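Local coordinates for vacuolar protein sorting-associated protein 54 (Mus musculus, PDB 3N1E) that serves, through this C-terminal domain of a GARP tethering-complex subunit, a complex probably involved in retrograde transport from endosomes to the trans-Golgi network, at residues Thr62-Ala67 with Gln78-Arg83; Lys38-Tyr43 with Ala86-His91. All coordinates share one frame; numbering follows the deposited sequence. Where two conformers were deposited one is given.

Interaction 1 (Thr62-Ala67 with Gln78-Arg83)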
loop_
_atom_site.group_PDB
_atom_site.type_symbol
_atom_site.label_atom_id
_atom_site.label_comp_id
_atom_site.label_asym_id
_atom_site.label_seq_id
_atom_site.Cartn_x
_atom_site.Cartn_y
_atom_site.Cartn_z
ATOM N N THR A 62 -1.520 -4.378 7.519
ATOM C CA THR A 62 -2.600 -5.166 8.108
ATOM C C THR A 62 -3.335 -4.361 9.175
ATOM O O THR A 62 -4.558 -4.324 9.214
ATOM C CB THR A 62 -2.028 -6.461 8.733
ATOM O OG1 THR A 62 -1.564 -7.308 7.676
ATOM C CG2 THR A 62 -3.060 -7.203 9.578
ATOM N N LYS A 63 -2.560 -3.724 10.052
ATOM C CA LYS A 63 -3.159 -2.966 11.146
ATOM C C LYS A 63 -3.932 -1.770 10.588
ATOM O O LYS A 63 -4.989 -1.412 11.117
ATOM C CB LYS A 63 -2.095 -2.496 12.145
ATOM C CG LYS A 63 -1.544 -3.579 13.032
ATOM C CD LYS A 63 -2.502 -3.988 14.143
ATOM C CE LYS A 63 -1.804 -4.947 15.113
ATOM N NZ LYS A 63 -2.743 -5.998 15.616
ATOM N N MET A 64 -3.397 -1.164 9.529
ATOM C CA MET A 64 -4.061 -0.026 8.887
ATOM C C MET A 64 -5.405 -0.478 8.317
ATOM O O MET A 64 -6.426 0.198 8.495
ATOM C CB MET A 64 -3.217 0.548 7.763
ATOM C CG MET A 64 -3.877 1.764 7.146
ATOM S SD MET A 64 -2.935 2.407 5.796
ATOM C CE MET A 64 -3.514 1.454 4.405
ATOM N N HIS A 65 -5.413 -1.646 7.680
ATOM C CA HIS A 65 -6.629 -2.163 7.066
ATOM C C HIS A 65 -7.675 -2.424 8.157
ATOM O O HIS A 65 -8.852 -2.080 7.991
ATOM C CB HIS A 65 -6.308 -3.454 6.306
ATOM C CG HIS A 65 -7.479 -4.054 5.596
ATOM N ND1 HIS A 65 -8.332 -4.959 6.199
ATOM C CD2 HIS A 65 -7.941 -3.883 4.336
ATOM C CE1 HIS A 65 -9.269 -5.316 5.338
ATOM N NE2 HIS A 65 -9.054 -4.679 4.201
ATOM N N GLU A 66 -7.227 -2.996 9.278
ATOM C CA GLU A 66 -8.133 -3.270 10.406
ATOM C C GLU A 66 -8.729 -1.986 10.980
ATOM O O GLU A 66 -9.922 -1.946 11.352
ATOM C CB GLU A 66 -7.403 -4.072 11.492
ATOM C CG GLU A 66 -7.207 -5.533 11.112
ATOM C CD GLU A 66 -6.180 -6.259 11.975
ATOM O OE1 GLU A 66 -5.636 -5.646 12.924
ATOM O OE2 GLU A 66 -5.924 -7.452 11.704
ATOM N N ALA A 67 -7.911 -0.936 11.033
ATOM C CA ALA A 67 -8.329 0.343 11.597
ATOM C C ALA A 67 -9.381 1.069 10.732
ATOM O O ALA A 67 -10.242 1.771 11.281
ATOM C CB ALA A 67 -7.112 1.241 11.814
ATOM N N GLN A 78 -9.905 0.361 -1.415
ATOM C CA GLN A 78 -9.108 -0.077 -2.567
ATOM C C GLN A 78 -8.200 1.050 -3.108
ATOM O O GLN A 78 -6.980 0.863 -3.331
ATOM C CB GLN A 78 -10.066 -0.595 -3.653
ATOM C CG GLN A 78 -10.686 -1.935 -3.314
ATOM C CD GLN A 78 -11.846 -2.299 -4.239
ATOM O OE1 GLN A 78 -12.367 -1.445 -4.955
ATOM N NE2 GLN A 78 -12.269 -3.534 -4.195
ATOM N N MET A 79 -8.777 2.242 -3.272
ATOM C CA MET A 79 -8.001 3.397 -3.768
ATOM C C MET A 79 -6.878 3.777 -2.801
ATOM O O MET A 79 -5.771 4.131 -3.242
ATOM C CB MET A 79 -8.905 4.618 -4.049
ATOM C CG MET A 79 -9.979 4.442 -5.105
ATOM S SD MET A 79 -9.392 3.999 -6.744
ATOM C CE MET A 79 -9.570 2.215 -6.725
ATOM N N LEU A 80 -7.158 3.706 -1.489
ATOM C CA LEU A 80 -6.162 4.011 -0.475
ATOM C C LEU A 80 -4.985 3.055 -0.606
ATOM O O LEU A 80 -3.827 3.490 -0.601
ATOM C CB LEU A 80 -6.765 3.908 0.925
ATOM C CG LEU A 80 -5.816 3.961 2.104
ATOM C CD1 LEU A 80 -5.092 5.302 2.194
ATOM C CD2 LEU A 80 -6.570 3.647 3.414
ATOM N N PHE A 81 -5.291 1.770 -0.733
ATOM C CA PHE A 81 -4.229 0.777 -0.838
ATOM C C PHE A 81 -3.441 0.875 -2.121
ATOM O O PHE A 81 -2.251 0.582 -2.108
ATOM C CB PHE A 81 -4.724 -0.655 -0.530
ATOM C CG PHE A 81 -4.674 -0.968 0.931
ATOM C CD1 PHE A 81 -3.544 -1.583 1.500
ATOM C CD2 PHE A 81 -5.714 -0.573 1.758
ATOM C CE1 PHE A 81 -3.485 -1.835 2.890
ATOM C CE2 PHE A 81 -5.661 -0.810 3.135
ATOM C CZ PHE A 81 -4.548 -1.450 3.697
ATOM N N LEU A 82 -4.071 1.325 -3.212
ATOM C CA LEU A 82 -3.295 1.595 -4.434
ATOM C C LEU A 82 -2.286 2.726 -4.233
ATOM O O LEU A 82 -1.171 2.629 -4.723
ATOM C CB LEU A 82 -4.206 1.874 -5.637
ATOM C CG LEU A 82 -4.950 0.620 -6.071
ATOM C CD1 LEU A 82 -6.054 1.073 -7.028
ATOM C CD2 LEU A 82 -4.029 -0.428 -6.780
ATOM N N ARG A 83 -2.662 3.764 -3.482
ATOM C CA ARG A 83 -1.740 4.864 -3.161
ATOM C C ARG A 83 -0.615 4.433 -2.225
ATOM O O ARG A 83 0.544 4.836 -2.390
ATOM C CB ARG A 83 -2.484 6.078 -2.554
ATOM C CG ARG A 83 -3.533 6.642 -3.492
ATOM C CD ARG A 83 -4.102 8.006 -3.054
ATOM N NE ARG A 83 -4.522 8.701 -4.288
ATOM C CZ ARG A 83 -5.196 9.846 -4.349
ATOM N NH1 ARG A 83 -5.574 10.478 -3.238
ATOM N NH2 ARG A 83 -5.514 10.354 -5.541
#

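Interaction 2 (Lys38-Tyr43 with Ala86-His91)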
loop_
_atom_site.group_PDB
_atom_site.type_symbol
_atom_site.label_atom_id
_atom_site.label_comp_id
_atom_site.label_asym_id
_atom_site.label_seq_id
_atom_site.Cartn_x
_atom_site.Cartn_y
_atom_site.Cartn_z
ATOM N N LYS A 38 11.598 5.159 6.067
ATOM C CA LYS A 38 12.441 4.805 7.212
ATOM C C LYS A 38 12.920 3.371 7.115
ATOM O O LYS A 38 14.117 3.099 7.252
ATOM C CB LYS A 38 11.667 5.001 8.514
ATOM C CG LYS A 38 12.489 4.712 9.732
ATOM C CD LYS A 38 11.629 4.783 10.979
ATOM C CE LYS A 38 12.006 3.682 11.960
ATOM N NZ LYS A 38 13.466 3.645 12.224
ATOM N N LEU A 39 11.984 2.463 6.830
ATOM C CA LEU A 39 12.306 1.033 6.807
ATOM C C LEU A 39 13.115 0.617 5.579
ATOM O O LEU A 39 14.130 -0.080 5.718
ATOM C CB LEU A 39 11.040 0.186 6.961
ATOM C CG LEU A 39 10.301 0.283 8.306
ATOM C CD1 LEU A 39 8.965 -0.451 8.246
ATOM C CD2 LEU A 39 11.196 -0.252 9.447
ATOM N N LEU A 40 12.678 1.045 4.395
ATOM C CA LEU A 40 13.308 0.596 3.152
ATOM C C LEU A 40 14.692 1.210 2.910
ATOM O O LEU A 40 15.489 0.623 2.195
ATOM C CB LEU A 40 12.378 0.807 1.959
ATOM C CG LEU A 40 11.217 -0.191 2.011
ATOM C CD1 LEU A 40 10.086 0.217 1.065
ATOM C CD2 LEU A 40 11.721 -1.615 1.659
ATOM N N SER A 41 14.971 2.359 3.528
ATOM C CA SER A 41 16.292 3.000 3.436
ATOM C C SER A 41 17.363 2.148 4.103
ATOM O O SER A 41 18.556 2.333 3.837
ATOM C CB SER A 41 16.281 4.390 4.093
ATOM O OG SER A 41 15.472 5.298 3.373
ATOM N N LYS A 42 16.924 1.260 5.005
ATOM C CA LYS A 42 17.803 0.348 5.769
ATOM C C LYS A 42 17.706 -1.115 5.300
ATOM O O LYS A 42 18.298 -2.017 5.890
ATOM C CB LYS A 42 17.460 0.400 7.266
ATOM C CG LYS A 42 17.800 1.708 7.993
ATOM C CD LYS A 42 17.380 1.622 9.457
ATOM C CE LYS A 42 17.966 2.768 10.300
ATOM N NZ LYS A 42 17.441 2.764 11.709
ATOM N N TYR A 43 16.937 -1.364 4.252
ATOM C CA TYR A 43 16.675 -2.746 3.843
ATOM C C TYR A 43 17.916 -3.378 3.246
ATOM O O TYR A 43 18.561 -2.784 2.389
ATOM C CB TYR A 43 15.548 -2.720 2.810
ATOM C CG TYR A 43 15.190 -4.025 2.138
ATOM C CD1 TYR A 43 14.873 -5.164 2.877
ATOM C CD2 TYR A 43 15.131 -4.100 0.752
ATOM C CE1 TYR A 43 14.512 -6.358 2.229
ATOM C CE2 TYR A 43 14.774 -5.291 0.099
ATOM C CZ TYR A 43 14.467 -6.413 0.853
ATOM O OH TYR A 43 14.103 -7.572 0.196
ATOM N N ALA A 86 1.775 2.457 -4.218
ATOM C CA ALA A 86 2.611 3.294 -5.072
ATOM C C ALA A 86 3.787 3.855 -4.270
ATOM O O ALA A 86 4.898 3.903 -4.767
ATOM C CB ALA A 86 1.786 4.426 -5.663
ATOM N N SER A 87 3.524 4.282 -3.032
ATOM C CA SER A 87 4.579 4.758 -2.148
ATOM C C SER A 87 5.590 3.658 -1.811
ATOM O O SER A 87 6.790 3.886 -1.856
ATOM C CB SER A 87 3.968 5.311 -0.845
ATOM O OG SER A 87 4.993 5.599 0.100
ATOM N N TYR A 88 5.089 2.475 -1.455
ATOM C CA TYR A 88 5.944 1.345 -1.192
ATOM C C TYR A 88 6.894 1.065 -2.379
ATOM O O TYR A 88 8.110 0.920 -2.197
ATOM C CB TYR A 88 5.075 0.123 -0.866
ATOM C CG TYR A 88 5.826 -1.180 -0.853
ATOM C CD1 TYR A 88 5.781 -2.022 -1.953
ATOM C CD2 TYR A 88 6.586 -1.553 0.248
ATOM C CE1 TYR A 88 6.485 -3.242 -1.946
ATOM C CE2 TYR A 88 7.272 -2.761 0.269
ATOM C CZ TYR A 88 7.221 -3.578 -0.826
ATOM O OH TYR A 88 7.901 -4.781 -0.802
ATOM N N LYS A 89 6.341 1.010 -3.580
ATOM C CA LYS A 89 7.121 0.711 -4.775
ATOM C C LYS A 89 8.171 1.788 -5.010
ATOM O O LYS A 89 9.283 1.465 -5.395
ATOM C CB LYS A 89 6.239 0.580 -6.017
ATOM C CG LYS A 89 5.402 -0.699 -5.987
ATOM C CD LYS A 89 4.676 -0.954 -7.315
ATOM C CE LYS A 89 3.696 0.133 -7.625
ATOM N NZ LYS A 89 3.129 -0.137 -8.994
ATOM N N LEU A 90 7.826 3.051 -4.758
ATOM C CA LEU A 90 8.803 4.131 -5.013
ATOM C C LEU A 90 10.008 3.960 -4.090
ATOM O O LEU A 90 11.169 4.068 -4.530
ATOM C CB LEU A 90 8.128 5.525 -4.876
ATOM C CG LEU A 90 9.008 6.774 -4.996
ATOM C CD1 LEU A 90 8.187 7.939 -5.594
ATOM C CD2 LEU A 90 9.586 7.144 -3.630
ATOM N N HIS A 91 9.742 3.697 -2.803
ATOM C CA HIS A 91 10.820 3.557 -1.841
ATOM C C HIS A 91 11.617 2.274 -2.046
ATOM O O HIS A 91 12.844 2.275 -1.868
ATOM C CB HIS A 91 10.284 3.690 -0.419
ATOM C CG HIS A 91 9.807 5.075 -0.117
ATOM N ND1 HIS A 91 10.675 6.142 -0.001
ATOM C CD2 HIS A 91 8.562 5.571 0.069
ATOM C CE1 HIS A 91 9.978 7.242 0.237
ATOM N NE2 HIS A 91 8.695 6.919 0.292
#

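Interaction 1 (Thr62-Ala67 with Gln78-Arg83)
Met64 and Phe81 reach for each other from opposite directions across the core of an antiparallel helical bundle, where helix 52-68 and its successor in the chain, helix 74-98, run side by side. The two segments cross at 157° with axes 11.9 Å apart, a spacing bridged by long side chains. Met64 leaves its helix with CG anti to the backbone N and stays extended as far as SD; the bend comes at chi3, 87°, and turns the terminal methyl over one face of the Phe81 ring, offset toward the rim. This is a CH-pi contact, although Met64 CE is modelled too close to Phe81 CZ and the exact place of the methyl is doubtful. Met64 SD stands 5.3 Å from the centroid of the Phe81 ring, oblique to it, which makes the pair a Met-aromatic contact as well. On the Phe81 helix the same methyl also meets a branched neighbour: CD2 of Leu80 comes within 3.9 Å of Met64 CE. Leu28 of helix 17-40 touches both Met64 and Leu80, so that helix also contributes to this apolar cluster, while Leu129 from a loop packs on Phe81. His65 projects across Phe81 at about a right angle. The CB of His65 sits 3.7 Å from Phe81 CZ, and its imidazole is inclined at 62° to the phenyl plane, neither stacked nor edge-to-face. His65 NE2 is hydrogen-bonded to the carbonyl O of Lys127, which ties the buried imidazole to the segment after helix 107-124. Phe81 CE2 comes to the edge of the His65 ring, near its plane, 4.0 Å from His65 CD2.

Interaction 2 (Lys38-Tyr43 with Ala86-His91)
Apolar contacts made by one branch of Leu40 join these segments: its CD1 methyl enters the angle between Tyr88 and His91, which lie three residues apart on helix 74-98. Leu40 CD1 is 3.8 Å from His91 CB and 4.0 Å from Tyr88 CD2, approaching the phenol ring obliquely. Leu40 CD1 also touches the helix backbone, 3.9 Å from the carbonyl O of Tyr88. In Tyr88, CG lies anti to the backbone N, and this chi1 of 168° carries the ring toward Leu40 so that CD2 meets its methyl. In the helical bundle this is a place near the C-terminal end of helix 17-40, where a type I beta turn runs from Leu40 to Tyr43 with a weak backbone bond from Tyr43 N to Leu40 O. Helix 52-68 packs alongside, with Cys53 on Leu40 and Ile57 on Tyr88, and Tyr119 stacks on the Tyr88 ring. Among the polar bonds, those of His91 and Ser87 go to one carboxylate. His91 offers Leu40 its CB, but the imidazole turns from Leu40 to Asp33 on helix 17-40, whose OD1 is hydrogen-bonded to both His91 NE2 and Ser87 OG. Ser87 OG also sits in plane at the edge of the His91 ring, and Leu90 CD2 lies over the centre of one face of that ring, 3.8 Å above the plane.

Helix 74-98 runs through both contacts. Interaction 1 joins it to helix 52-68, the helix just before it, and interaction 2, two helical turns farther on, joins it to the end of helix 17-40. The centres are about 17 Å apart, and no further touch links the two sets of segments. In sequence, Lys38-Tyr43 comes first, then Thr62-Ala67, Gln78-Arg83 and Ala86-His91, so the pair of interaction 1 falls wholly between the halves of interaction 2. Three consecutive helices are thereby packed against one another at separate levels, forming part of the helical bundle of this C-terminal domain of the GARP subunit.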